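Long-range contacts in 3-phosphoshikimate 1-carboxyvinyltransferase (Streptomyces sviceus, PDB 7M0O), which probably catalyses transfer of the enolpyruvyl group from phosphoenolpyruvate to the 5-hydroxyl of shikimate-3-phosphate, releasing phosphate, on the route to chorismate: residues D77-R83 against S101-R107; P108-L112 against Y156-L160; L43-G47 against E70-Y74; F39-L43 against F84-L88; P5-T11 against P30-T36. All coordinates share one frame; numbering follows the deposited sequence.

Overall arrangement
Contact 5 closes first along the chain, followed by contacts 4 and 3, which both leave helix 34-45 and share Leu43. Contacts 1 and 4 share helix 79-90, their segments alternating along the chain; contact 2 comes last. Contacts 3 and 4 lie nearest, centres about 8 Å apart; the centres of contacts 2, 3 and 5 lie about 20 Å from one another, and none of these touch. Helix 79-90 is the common element: it packs on helix 34-45, meets the 101-107 segment and touches helix 155-163. Its N-terminal end also bonds to Lys8 and Asp35 of contact 5, so residues predicted to bind substrate in contacts 1 and 5 are tied to one helical framework.

Contact 1. Residues D77-R83 against S101-R107; sequences DGATTAR and SPQMRRR
Ser101 OG donates a hydrogen bond of 2.6 Å to Asp77 OD1, reaching the carboxylate on its anti side and 28° out of its plane. The same hydroxyl accepts from Met104 N, 3.1 Å from OG, and so caps the short, weakly bonded helix 102-105. Met104 carries the apolar half: CG is anti to the backbone N (chi1 178°), and bends further along bring the methyl CE to 3.7 Å from Ala82 CB. Ala79 CB lies over one face of the Arg107 guanidinium, 3.7 Å from NH1. Arg83 NH2 comes within 3.2 Å of Arg107 NH2, the two guanidinium planes turned 84° apart. Between these segments a water accepts from Arg83 NE, 2.6 Å from its oxygen, and donates to Arg107 O. With a glycine in place of Ser101, Met104 N would probably lose its cap and the Asp77 carboxylate would be less restrained from turning. In the next shell Arg83 packs on Gln155 and Tyr156. Gathering Arg83 and Arg107 beside Gln155 is consistent with the anion-binding pocket of EPSP synthases, where Arg107 and Gln155 are predicted to bind phosphoenolpyruvate.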
# COMPACT_ATOMS: atom_id res chain seq x y z
N ASP A 77 -10.80 -14.54 2.20
CA ASP A 77 -11.33 -13.25 1.76
C ASP A 77 -10.25 -12.36 1.17
O ASP A 77 -10.49 -11.17 0.96
CB ASP A 77 -11.98 -12.52 2.94
CG ASP A 77 -13.09 -13.32 3.61
OD1 ASP A 77 -14.06 -13.68 2.93
OD2 ASP A 77 -12.98 -13.58 4.83
N GLY A 78 -9.05 -12.89 0.93
CA GLY A 78 -7.92 -12.04 0.63
C GLY A 78 -7.67 -11.86 -0.85
O GLY A 78 -7.47 -12.85 -1.57
N ALA A 79 -7.70 -10.62 -1.32
CA ALA A 79 -7.54 -10.37 -2.75
C ALA A 79 -6.14 -10.74 -3.23
O ALA A 79 -5.98 -11.30 -4.32
CB ALA A 79 -7.85 -8.91 -3.07
N THR A 80 -5.12 -10.42 -2.43
CA THR A 80 -3.75 -10.76 -2.81
C THR A 80 -3.58 -12.27 -2.93
O THR A 80 -3.00 -12.77 -3.91
CB THR A 80 -2.76 -10.20 -1.79
OG1 THR A 80 -2.66 -8.78 -1.94
CG2 THR A 80 -1.40 -10.83 -1.99
N THR A 81 -4.05 -13.01 -1.93
CA THR A 81 -3.98 -14.47 -1.97
C THR A 81 -4.68 -15.02 -3.21
O THR A 81 -4.15 -15.92 -3.88
CB THR A 81 -4.62 -15.05 -0.70
OG1 THR A 81 -4.05 -14.42 0.47
CG2 THR A 81 -4.43 -16.55 -0.63
N ALA A 82 -5.85 -14.46 -3.55
CA ALA A 82 -6.65 -14.96 -4.66
C ALA A 82 -6.02 -14.72 -6.02
O ALA A 82 -6.34 -15.43 -6.98
CB ALA A 82 -8.04 -14.33 -4.63
N ARG A 83 -5.13 -13.73 -6.14
CA ARG A 83 -4.46 -13.46 -7.41
C ARG A 83 -3.03 -13.97 -7.45
O ARG A 83 -2.61 -14.54 -8.46
CB ARG A 83 -4.48 -11.96 -7.72
CG ARG A 83 -5.88 -11.42 -7.85
CD ARG A 83 -5.96 -9.98 -7.37
NE ARG A 83 -7.30 -9.42 -7.56
CZ ARG A 83 -7.65 -8.18 -7.22
NH1 ARG A 83 -6.76 -7.37 -6.66
NH2 ARG A 83 -8.88 -7.77 -7.43
N SER A 101 -13.81 -17.42 -0.49
CA SER A 101 -15.04 -17.29 0.26
C SER A 101 -16.17 -16.89 -0.68
O SER A 101 -15.93 -16.34 -1.76
CB SER A 101 -14.85 -16.25 1.36
OG SER A 101 -14.79 -14.96 0.80
N PRO A 102 -17.42 -17.16 -0.30
CA PRO A 102 -18.54 -16.77 -1.18
C PRO A 102 -18.51 -15.29 -1.55
O PRO A 102 -18.88 -14.91 -2.67
CB PRO A 102 -19.76 -17.15 -0.34
CG PRO A 102 -19.26 -18.31 0.53
CD PRO A 102 -17.85 -17.96 0.86
N GLN A 103 -18.02 -14.44 -0.64
CA GLN A 103 -17.94 -13.02 -0.94
C GLN A 103 -16.78 -12.72 -1.89
O GLN A 103 -16.93 -11.89 -2.81
CB GLN A 103 -17.83 -12.22 0.37
CG GLN A 103 -16.81 -12.75 1.39
CD GLN A 103 -17.41 -13.67 2.48
OE1 GLN A 103 -18.22 -14.56 2.21
NE2 GLN A 103 -16.98 -13.44 3.72
N MET A 104 -15.64 -13.39 -1.73
CA MET A 104 -14.48 -13.13 -2.59
C MET A 104 -14.64 -13.77 -3.97
O MET A 104 -14.03 -13.29 -4.93
CB MET A 104 -13.19 -13.63 -1.92
CG MET A 104 -11.91 -13.45 -2.75
SD MET A 104 -11.29 -11.75 -2.87
CE MET A 104 -10.64 -11.74 -4.54
N ARG A 105 -15.44 -14.84 -4.10
CA ARG A 105 -15.78 -15.36 -5.43
C ARG A 105 -16.37 -14.27 -6.31
O ARG A 105 -16.21 -14.31 -7.53
CB ARG A 105 -16.76 -16.54 -5.33
CG ARG A 105 -16.20 -17.85 -4.76
CD ARG A 105 -17.26 -18.94 -4.77
NE ARG A 105 -16.85 -20.15 -4.06
CZ ARG A 105 -17.53 -20.70 -3.06
NH1 ARG A 105 -18.65 -20.14 -2.64
NH2 ARG A 105 -17.07 -21.80 -2.48
N ARG A 106 -17.03 -13.29 -5.71
CA ARG A 106 -17.68 -12.24 -6.50
C ARG A 106 -16.69 -11.24 -7.09
O ARG A 106 -17.11 -10.39 -7.88
CB ARG A 106 -18.71 -11.53 -5.62
CG ARG A 106 -19.86 -12.44 -5.17
CD ARG A 106 -20.99 -11.61 -4.53
NE ARG A 106 -20.80 -11.43 -3.09
CZ ARG A 106 -21.78 -11.47 -2.19
NH1 ARG A 106 -23.04 -11.67 -2.59
NH2 ARG A 106 -21.52 -11.30 -0.90
N ARG A 107 -15.40 -11.33 -6.75
CA ARG A 107 -14.38 -10.41 -7.25
C ARG A 107 -13.55 -11.11 -8.32
O ARG A 107 -12.59 -11.82 -7.98
CB ARG A 107 -13.49 -9.90 -6.11
CG ARG A 107 -14.24 -9.03 -5.08
CD ARG A 107 -13.28 -8.43 -4.08
NE ARG A 107 -12.19 -7.72 -4.75
CZ ARG A 107 -11.19 -7.11 -4.12
NH1 ARG A 107 -11.13 -7.13 -2.80
NH2 ARG A 107 -10.25 -6.49 -4.82
O HOH W 1 -9.68 -10.31 -8.00

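Contact 2. Residues P108-L112 against Y156-L160; sequences PLLPL and YLTAL
Tyr156 and the 108-112 segment meet first through a polar contact: the phenol OH lies 3.0 Å from Pro108 O, a weak and not settled hydrogen bond. The carbonyl oxygen stands at the edge of the ring, near its plane. Leu112 N lies over one ring face, 4.2 Å above the plane and displaced toward the rim. Apolar contacts gather on the same side of the ring. Pro111 approaches obliquely with CB 3.6 Å from Tyr156 CD2, and Leu112 CB comes to 3.7 Å from Tyr156 CD1. Leu109 CB touches CE1 of the same ring at 3.8 Å. These contacts pack the first turn of helix 110-118, for which Leu109 is the N-cap residue, on helix 155-163, in a domain of the inside-out alpha/beta barrel type known for EPSP synthases, with helices within and sheets outside. A second apolar group lies one turn along. Leu112 CG is anti to the backbone N (chi1 178°), which carries CD1 to 4.0 Å from Ala159 CB. Leu112 and Leu160 lie alongside with their chains running opposite ways, CD1 of the first 4.1 Å from CD2 of the second. Helix 79-90 also borders the interface, Arg83 touching Leu112, and Phe84 packing on Ala159.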
# COMPACT_ATOMS: atom_id res chain seq x y z
N PRO A 108 -13.85 -10.95 -9.60
CA PRO A 108 -13.09 -11.69 -10.63
C PRO A 108 -11.70 -11.12 -10.82
O PRO A 108 -11.33 -10.06 -10.31
CB PRO A 108 -13.94 -11.52 -11.89
CG PRO A 108 -14.64 -10.22 -11.68
CD PRO A 108 -14.91 -10.12 -10.19
N LEU A 109 -10.91 -11.86 -11.60
CA LEU A 109 -9.53 -11.51 -11.93
C LEU A 109 -9.26 -11.78 -13.41
O LEU A 109 -8.19 -12.26 -13.79
CB LEU A 109 -8.55 -12.29 -11.05
CG LEU A 109 -8.70 -13.82 -11.09
CD1 LEU A 109 -7.33 -14.50 -11.14
CD2 LEU A 109 -9.48 -14.33 -9.88
N LEU A 110 -10.23 -11.45 -14.27
CA LEU A 110 -10.14 -11.86 -15.67
C LEU A 110 -8.92 -11.33 -16.42
O LEU A 110 -8.33 -12.10 -17.20
CB LEU A 110 -11.43 -11.46 -16.41
CG LEU A 110 -11.51 -12.04 -17.84
CD1 LEU A 110 -11.36 -13.58 -17.84
CD2 LEU A 110 -12.82 -11.62 -18.47
N PRO A 111 -8.48 -10.08 -16.26
CA PRO A 111 -7.25 -9.67 -16.97
C PRO A 111 -6.06 -10.57 -16.66
O PRO A 111 -5.26 -10.87 -17.56
CB PRO A 111 -7.02 -8.24 -16.48
CG PRO A 111 -8.39 -7.75 -16.13
CD PRO A 111 -9.10 -8.93 -15.56
N LEU A 112 -5.93 -11.01 -15.41
CA LEU A 112 -4.82 -11.88 -15.04
C LEU A 112 -5.01 -13.28 -15.61
O LEU A 112 -4.06 -13.87 -16.15
CB LEU A 112 -4.69 -11.94 -13.52
CG LEU A 112 -3.59 -12.86 -13.02
CD1 LEU A 112 -2.22 -12.47 -13.58
CD2 LEU A 112 -3.60 -12.82 -11.49
N TYR A 156 -2.90 -6.75 -11.28
CA TYR A 156 -2.74 -7.69 -12.39
C TYR A 156 -1.41 -7.47 -13.11
O TYR A 156 -0.71 -8.44 -13.42
CB TYR A 156 -3.90 -7.55 -13.39
CG TYR A 156 -5.26 -7.77 -12.77
CD1 TYR A 156 -5.46 -8.73 -11.79
CD2 TYR A 156 -6.34 -6.98 -13.14
CE1 TYR A 156 -6.70 -8.92 -11.20
CE2 TYR A 156 -7.60 -7.17 -12.56
CZ TYR A 156 -7.76 -8.14 -11.59
OH TYR A 156 -8.99 -8.32 -11.00
N LEU A 157 -1.05 -6.22 -13.39
CA LEU A 157 0.26 -5.97 -13.96
C LEU A 157 1.36 -6.43 -13.01
O LEU A 157 2.35 -7.04 -13.44
CB LEU A 157 0.41 -4.48 -14.31
CG LEU A 157 1.81 -4.10 -14.79
CD1 LEU A 157 2.22 -4.93 -16.02
CD2 LEU A 157 1.92 -2.61 -15.08
N THR A 158 1.19 -6.17 -11.71
CA THR A 158 2.24 -6.52 -10.76
C THR A 158 2.41 -8.03 -10.64
O THR A 158 3.54 -8.52 -10.56
CB THR A 158 1.92 -5.85 -9.42
OG1 THR A 158 2.33 -4.48 -9.49
CG2 THR A 158 2.61 -6.54 -8.26
N ALA A 159 1.31 -8.78 -10.69
CA ALA A 159 1.39 -10.24 -10.73
C ALA A 159 2.19 -10.73 -11.95
O ALA A 159 3.04 -11.63 -11.82
CB ALA A 159 -0.01 -10.85 -10.73
N LEU A 160 1.94 -10.16 -13.14
CA LEU A 160 2.68 -10.56 -14.33
C LEU A 160 4.15 -10.17 -14.24
O LEU A 160 5.03 -10.95 -14.62
CB LEU A 160 2.05 -9.95 -15.58
CG LEU A 160 0.73 -10.57 -16.03
CD1 LEU A 160 0.20 -9.85 -17.26
CD2 LEU A 160 0.88 -12.08 -16.29

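Contact 3. Residues L43-G47 against E70-Y74; sequences LVRLG and EADVY
Arg45 and Leu46 reach strand 70-74 by different torsions. In Arg45, CG is anti to the backbone N (chi1 -167°), and bends at chi2 and chi3 lay the chain beside the strand, with CD only 3.0 Å from Asp72 O. In Leu46, CG is anti to the carbonyl carbon (chi1 -71°), which sends CD2 inward to 3.7 Å from Val73 CG2. The side chains of Leu46 and Val73 cross at about a right angle, and the same CD2 lies 4.2 Å from Ala71 CB. Ala71 and Val73 are the buried residues of the strand, alternating with exposed Glu70, Asp72 and Tyr74. Helix 34-45 ends here in a Schellman motif at Gly47, whose N bonds to Val44 O at 3.0 Å. The contact thus seats the C-terminal end of that helix against the outermost strand of a mixed four-stranded sheet, a helix-on-sheet packing that Phe98 and Leu85 extend around Val73. Arg45 NH1 stays 7.0 Å from Asp72 OD2; the Asp72 carboxylate instead forms a salt bridge with Arg97 on the neighbouring strand. With no hydrogen bond across, aliphatic packing joins Leu46 to Ala71 and Val73, while Arg45 sets a methylene, not a charge, against the Asp72 carbonyl.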
# COMPACT_ATOMS: atom_id res chain seq x y z
N LEU A 43 0.47 -21.04 1.16
CA LEU A 43 1.83 -21.48 0.88
C LEU A 43 2.14 -22.80 1.57
O LEU A 43 2.77 -23.69 0.99
CB LEU A 43 2.83 -20.41 1.31
CG LEU A 43 2.92 -19.17 0.42
CD1 LEU A 43 3.92 -18.20 1.00
CD2 LEU A 43 3.33 -19.57 -1.01
N VAL A 44 1.72 -22.94 2.83
CA VAL A 44 2.00 -24.19 3.53
C VAL A 44 1.25 -25.34 2.88
O VAL A 44 1.79 -26.43 2.72
CB VAL A 44 1.67 -24.04 5.03
CG1 VAL A 44 1.75 -25.39 5.70
CG2 VAL A 44 2.65 -23.06 5.67
N ARG A 45 0.00 -25.10 2.46
CA ARG A 45 -0.76 -26.14 1.78
C ARG A 45 -0.10 -26.56 0.48
O ARG A 45 -0.14 -27.75 0.11
CB ARG A 45 -2.19 -25.64 1.53
CG ARG A 45 -3.14 -26.74 1.13
CD ARG A 45 -4.54 -26.47 1.64
NE ARG A 45 -4.64 -26.54 3.09
CZ ARG A 45 -5.00 -27.63 3.76
NH1 ARG A 45 -5.29 -28.75 3.11
NH2 ARG A 45 -5.07 -27.59 5.09
N LEU A 46 0.55 -25.63 -0.21
CA LEU A 46 1.26 -25.92 -1.45
C LEU A 46 2.62 -26.55 -1.22
O LEU A 46 3.31 -26.88 -2.19
CB LEU A 46 1.40 -24.64 -2.28
CG LEU A 46 0.11 -24.09 -2.92
CD1 LEU A 46 0.29 -22.67 -3.45
CD2 LEU A 46 -0.43 -25.03 -4.02
N GLY A 47 3.03 -26.74 0.04
CA GLY A 47 4.28 -27.41 0.33
C GLY A 47 5.48 -26.51 0.53
O GLY A 47 6.61 -27.00 0.49
N GLU A 70 -0.52 -32.03 -6.17
CA GLU A 70 -1.94 -31.71 -6.24
C GLU A 70 -2.36 -31.08 -4.91
O GLU A 70 -1.85 -31.47 -3.85
CB GLU A 70 -2.77 -32.97 -6.53
CG GLU A 70 -4.24 -32.73 -6.86
CD GLU A 70 -4.89 -33.96 -7.48
OE1 GLU A 70 -4.23 -35.02 -7.52
OE2 GLU A 70 -6.06 -33.88 -7.93
N ALA A 71 -3.27 -30.11 -4.98
CA ALA A 71 -3.75 -29.47 -3.76
C ALA A 71 -5.05 -28.73 -4.00
O ALA A 71 -5.33 -28.25 -5.11
CB ALA A 71 -2.72 -28.49 -3.18
N ASP A 72 -5.84 -28.63 -2.93
CA ASP A 72 -6.99 -27.73 -2.87
C ASP A 72 -6.58 -26.56 -1.99
O ASP A 72 -6.21 -26.76 -0.82
CB ASP A 72 -8.22 -28.46 -2.31
CG ASP A 72 -8.66 -29.64 -3.17
OD1 ASP A 72 -9.20 -29.41 -4.28
OD2 ASP A 72 -8.50 -30.80 -2.75
N VAL A 73 -6.63 -25.35 -2.53
CA VAL A 73 -6.15 -24.15 -1.85
C VAL A 73 -7.34 -23.21 -1.66
O VAL A 73 -7.99 -22.82 -2.63
CB VAL A 73 -5.03 -23.46 -2.63
CG1 VAL A 73 -4.50 -22.25 -1.86
CG2 VAL A 73 -3.92 -24.45 -2.95
N TYR A 74 -7.61 -22.86 -0.41
CA TYR A 74 -8.67 -21.93 -0.05
C TYR A 74 -8.07 -20.54 0.15
O TYR A 74 -7.16 -20.37 0.98
CB TYR A 74 -9.40 -22.41 1.21
CG TYR A 74 -10.50 -21.50 1.67
CD1 TYR A 74 -11.53 -21.13 0.80
CD2 TYR A 74 -10.52 -21.01 2.97
CE1 TYR A 74 -12.54 -20.29 1.21
CE2 TYR A 74 -11.54 -20.16 3.39
CZ TYR A 74 -12.54 -19.82 2.51
OH TYR A 74 -13.55 -18.97 2.94

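Contact 4. Residues F39-L43 against F84-L88; sequences FAEGL and FLPTL
Phe39 presents a ring face to Leu85: Leu85 CG stands over that face, and CD2 approaches the rim, 3.5 Å from Phe39 CE2. The meeting with Phe84 is of another kind. Phe84 CD2 lies in the plane of the Phe39 ring at its edge, 3.9 Å from Phe39 CE1, and CE1 in turn lies near the plane of the Phe84 ring, so the two rings touch rim to rim and do not stack. Phe84 CB adds a contact of 3.7 Å with that CE1. With CG anti to the backbone N (chi1 -158°), the Phe39 ring swings across, setting CE1 against Phe84 and CE2 against Leu85. Leu43 sets its CD2 3.9 Å from Leu85 CD2 and 4.3 Å from Leu88 CD1. Gly42 offers backbone alone: Leu85 CD1 lies 3.8 Å from its CA, and a beta carbon at this position would fall into that methyl. The short segments run in nearly the same direction, with axes 11.1 Å apart at a crossing angle of -26°, and helix 79-90 is kinked at Pro86. Helix 8-20 borders the pair through Leu15, Ala19 and Phe16, and helix 155-163 packs on Phe84, as befits the helix-lined interior of an EPSP synthase domain. All the touching residues are buried and none bonds across, which implies cohesion by the fit of hydrocarbon surfaces alone.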
# COMPACT_ATOMS: atom_id res chain seq x y z
N PHE A 39 -2.54 -16.11 2.91
CA PHE A 39 -1.43 -16.31 1.97
C PHE A 39 -0.43 -17.31 2.55
O PHE A 39 -0.05 -18.29 1.89
CB PHE A 39 -0.75 -14.97 1.68
CG PHE A 39 0.05 -14.90 0.38
CD1 PHE A 39 -0.12 -13.83 -0.48
CD2 PHE A 39 1.00 -15.86 0.07
CE1 PHE A 39 0.63 -13.73 -1.66
CE2 PHE A 39 1.75 -15.78 -1.10
CZ PHE A 39 1.57 -14.71 -1.96
N ALA A 40 0.03 -17.06 3.78
CA ALA A 40 0.93 -17.98 4.45
C ALA A 40 0.33 -19.38 4.54
O ALA A 40 1.02 -20.37 4.28
CB ALA A 40 1.27 -17.46 5.85
N GLU A 41 -0.95 -19.48 4.94
CA GLU A 41 -1.60 -20.79 5.01
C GLU A 41 -1.63 -21.48 3.65
O GLU A 41 -1.45 -22.70 3.56
CB GLU A 41 -3.03 -20.66 5.54
CG GLU A 41 -3.19 -20.10 6.96
CD GLU A 41 -4.66 -19.88 7.35
OE1 GLU A 41 -5.54 -20.50 6.72
OE2 GLU A 41 -4.93 -19.09 8.28
N GLY A 42 -1.91 -20.72 2.59
CA GLY A 42 -1.94 -21.30 1.26
C GLY A 42 -0.58 -21.80 0.84
O GLY A 42 -0.46 -22.87 0.24
N LEU A 43 0.47 -21.04 1.16
CA LEU A 43 1.83 -21.48 0.88
C LEU A 43 2.14 -22.80 1.57
O LEU A 43 2.77 -23.69 0.99
CB LEU A 43 2.83 -20.41 1.31
CG LEU A 43 2.92 -19.17 0.42
CD1 LEU A 43 3.92 -18.20 1.00
CD2 LEU A 43 3.33 -19.57 -1.01
N PHE A 84 -2.27 -13.80 -6.36
CA PHE A 84 -0.85 -14.17 -6.38
C PHE A 84 -0.63 -15.67 -6.25
O PHE A 84 0.29 -16.21 -6.87
CB PHE A 84 -0.10 -13.46 -5.25
CG PHE A 84 0.19 -12.01 -5.52
CD1 PHE A 84 -0.30 -11.38 -6.66
CD2 PHE A 84 0.97 -11.28 -4.64
CE1 PHE A 84 -0.03 -10.04 -6.90
CE2 PHE A 84 1.25 -9.94 -4.87
CZ PHE A 84 0.75 -9.32 -6.00
N LEU A 85 -1.42 -16.37 -5.43
CA LEU A 85 -1.20 -17.82 -5.32
C LEU A 85 -1.45 -18.56 -6.63
O LEU A 85 -0.64 -19.43 -6.98
CB LEU A 85 -2.04 -18.40 -4.17
CG LEU A 85 -1.48 -18.18 -2.77
CD1 LEU A 85 -2.17 -19.09 -1.78
CD2 LEU A 85 0.03 -18.41 -2.72
N PRO A 86 -2.53 -18.30 -7.38
CA PRO A 86 -2.65 -18.97 -8.70
C PRO A 86 -1.51 -18.64 -9.63
O PRO A 86 -1.12 -19.49 -10.45
CB PRO A 86 -3.98 -18.44 -9.23
CG PRO A 86 -4.77 -18.11 -7.98
CD PRO A 86 -3.75 -17.54 -7.04
N THR A 87 -0.98 -17.42 -9.54
CA THR A 87 0.15 -17.04 -10.39
C THR A 87 1.40 -17.85 -10.04
O THR A 87 2.07 -18.38 -10.93
CB THR A 87 0.43 -15.54 -10.22
OG1 THR A 87 -0.71 -14.78 -10.61
CG2 THR A 87 1.65 -15.12 -11.07
N LEU A 88 1.76 -17.90 -8.76
CA LEU A 88 2.86 -18.74 -8.31
C LEU A 88 2.68 -20.19 -8.74
O LEU A 88 3.63 -20.84 -9.21
CB LEU A 88 2.97 -18.69 -6.79
CG LEU A 88 3.75 -17.53 -6.20
CD1 LEU A 88 3.41 -17.44 -4.70
CD2 LEU A 88 5.25 -17.74 -6.42

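Contact 5. Residues P5-T11 against P30-T36; sequences PGSKSIT and PLRSDDT
Thr11, in the first turn of helix 8-20, bonds to Leu31 of the loop that leads to Ser33, the N-cap of helix 34-45; Ser7 is the N-cap of helix 8-20. Thr11 OG1 is used twice: it donates to Ser7 O at 2.7 Å and accepts from Leu31 N at 3.0 Å, the latter nearly straight (171°). Ser7 O also takes Thr11 N, and the two donors reach it from opposite faces of its carbonyl plane. With a valine in place of Thr11, Leu31 N would probably be left without its acceptor, and Ser7 O would lose one of its two donors. Both caps are satisfied locally. Ser7 OG accepts from Ile10 N, and Ser33 with Thr36 forms a capping box in which Ser33 N reaches Thr36 OG1 at 3.0 Å and Thr36 N reaches Ser33 OG at 3.3 Å. A water bridges the loops, accepting from Gly6 N at 2.8 Å and donating weakly to Pro30 O. Lys8, predicted to bind both substrates, forms a salt bridge through a weak bond of NZ to Asp35 OD2, 3.3 Å away, while Thr80 OG1 is its stronger partner. Asp35 is held in turn by Thr81 OG1 and Thr80 N, so helix 79-90 positions both members of the pair. Leu31 packs against the first turn of helix 8-20, its CD2 3.5 Å from Lys8 CB.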
# COMPACT_ATOMS: atom_id res chain seq x y z
N PRO A 5 1.73 -0.23 11.53
CA PRO A 5 1.67 -1.48 10.76
C PRO A 5 2.38 -1.38 9.42
O PRO A 5 2.43 -0.32 8.80
CB PRO A 5 0.17 -1.70 10.56
CG PRO A 5 -0.44 -0.35 10.71
CD PRO A 5 0.40 0.37 11.72
N GLY A 6 2.91 -2.52 8.98
CA GLY A 6 3.54 -2.59 7.68
C GLY A 6 2.57 -2.30 6.56
O GLY A 6 1.35 -2.47 6.69
N SER A 7 3.13 -1.88 5.42
CA SER A 7 2.35 -1.63 4.22
C SER A 7 1.73 -2.93 3.73
O SER A 7 2.41 -3.95 3.61
CB SER A 7 3.23 -1.01 3.13
OG SER A 7 2.72 -1.32 1.83
N LYS A 8 0.42 -2.89 3.46
CA LYS A 8 -0.27 -4.09 2.97
C LYS A 8 0.23 -4.48 1.59
O LYS A 8 0.53 -5.66 1.33
CB LYS A 8 -1.78 -3.85 2.96
CG LYS A 8 -2.56 -4.86 2.11
CD LYS A 8 -2.42 -6.28 2.65
CE LYS A 8 -3.26 -7.27 1.83
NZ LYS A 8 -2.80 -7.38 0.42
N SER A 9 0.31 -3.52 0.66
CA SER A 9 0.70 -3.88 -0.70
C SER A 9 2.17 -4.28 -0.78
O SER A 9 2.53 -5.13 -1.60
CB SER A 9 0.41 -2.73 -1.66
OG SER A 9 1.18 -1.59 -1.36
N ILE A 10 3.03 -3.70 0.06
CA ILE A 10 4.42 -4.15 0.06
C ILE A 10 4.53 -5.55 0.68
O ILE A 10 5.28 -6.39 0.18
CB ILE A 10 5.31 -3.12 0.78
CG1 ILE A 10 5.42 -1.86 -0.09
CG2 ILE A 10 6.70 -3.73 1.05
CD1 ILE A 10 6.14 -0.68 0.56
N THR A 11 3.76 -5.83 1.73
CA THR A 11 3.80 -7.16 2.32
C THR A 11 3.38 -8.21 1.30
O THR A 11 4.00 -9.28 1.21
CB THR A 11 2.92 -7.23 3.58
OG1 THR A 11 3.40 -6.31 4.59
CG2 THR A 11 2.92 -8.64 4.17
N PRO A 30 6.47 -7.84 8.52
CA PRO A 30 5.36 -7.85 7.56
C PRO A 30 4.04 -7.53 8.25
O PRO A 30 3.88 -7.71 9.46
CB PRO A 30 5.36 -9.28 7.02
CG PRO A 30 5.86 -10.08 8.18
CD PRO A 30 6.93 -9.21 8.82
N LEU A 31 3.09 -7.02 7.47
CA LEU A 31 1.75 -6.80 8.00
C LEU A 31 1.09 -8.15 8.28
O LEU A 31 1.09 -9.05 7.44
CB LEU A 31 0.91 -6.00 7.00
CG LEU A 31 -0.59 -5.88 7.32
CD1 LEU A 31 -0.80 -5.08 8.60
CD2 LEU A 31 -1.37 -5.27 6.18
N ARG A 32 0.51 -8.28 9.48
CA ARG A 32 -0.28 -9.45 9.83
C ARG A 32 -1.75 -9.07 9.69
O ARG A 32 -2.29 -8.30 10.50
CB ARG A 32 0.03 -9.92 11.24
CG ARG A 32 1.34 -10.69 11.35
CD ARG A 32 1.56 -11.16 12.78
NE ARG A 32 2.64 -12.13 12.93
CZ ARG A 32 2.46 -13.44 13.07
NH1 ARG A 32 1.24 -13.96 13.06
NH2 ARG A 32 3.51 -14.24 13.22
N SER A 33 -2.40 -9.59 8.64
CA SER A 33 -3.83 -9.40 8.42
C SER A 33 -4.45 -10.74 8.06
O SER A 33 -3.73 -11.73 7.88
CB SER A 33 -4.08 -8.37 7.31
OG SER A 33 -3.67 -8.87 6.05
N ASP A 34 -5.78 -10.77 7.92
CA ASP A 34 -6.42 -12.00 7.47
C ASP A 34 -5.94 -12.40 6.08
O ASP A 34 -5.75 -13.59 5.81
CB ASP A 34 -7.95 -11.88 7.50
CG ASP A 34 -8.51 -11.85 8.92
OD1 ASP A 34 -7.83 -12.36 9.85
OD2 ASP A 34 -9.62 -11.31 9.11
N ASP A 35 -5.70 -11.41 5.20
CA ASP A 35 -5.22 -11.72 3.85
C ASP A 35 -3.82 -12.33 3.90
O ASP A 35 -3.58 -13.38 3.31
CB ASP A 35 -5.25 -10.47 2.97
CG ASP A 35 -5.01 -10.77 1.47
OD1 ASP A 35 -4.78 -11.94 1.08
OD2 ASP A 35 -5.08 -9.82 0.66
N THR A 36 -2.88 -11.70 4.63
CA THR A 36 -1.54 -12.28 4.65
C THR A 36 -1.49 -13.59 5.42
O THR A 36 -0.67 -14.46 5.10
CB THR A 36 -0.54 -11.28 5.24
OG1 THR A 36 -0.75 -11.16 6.65
CG2 THR A 36 -0.69 -9.94 4.59
O HOH W 2 3.37 -4.86 10.52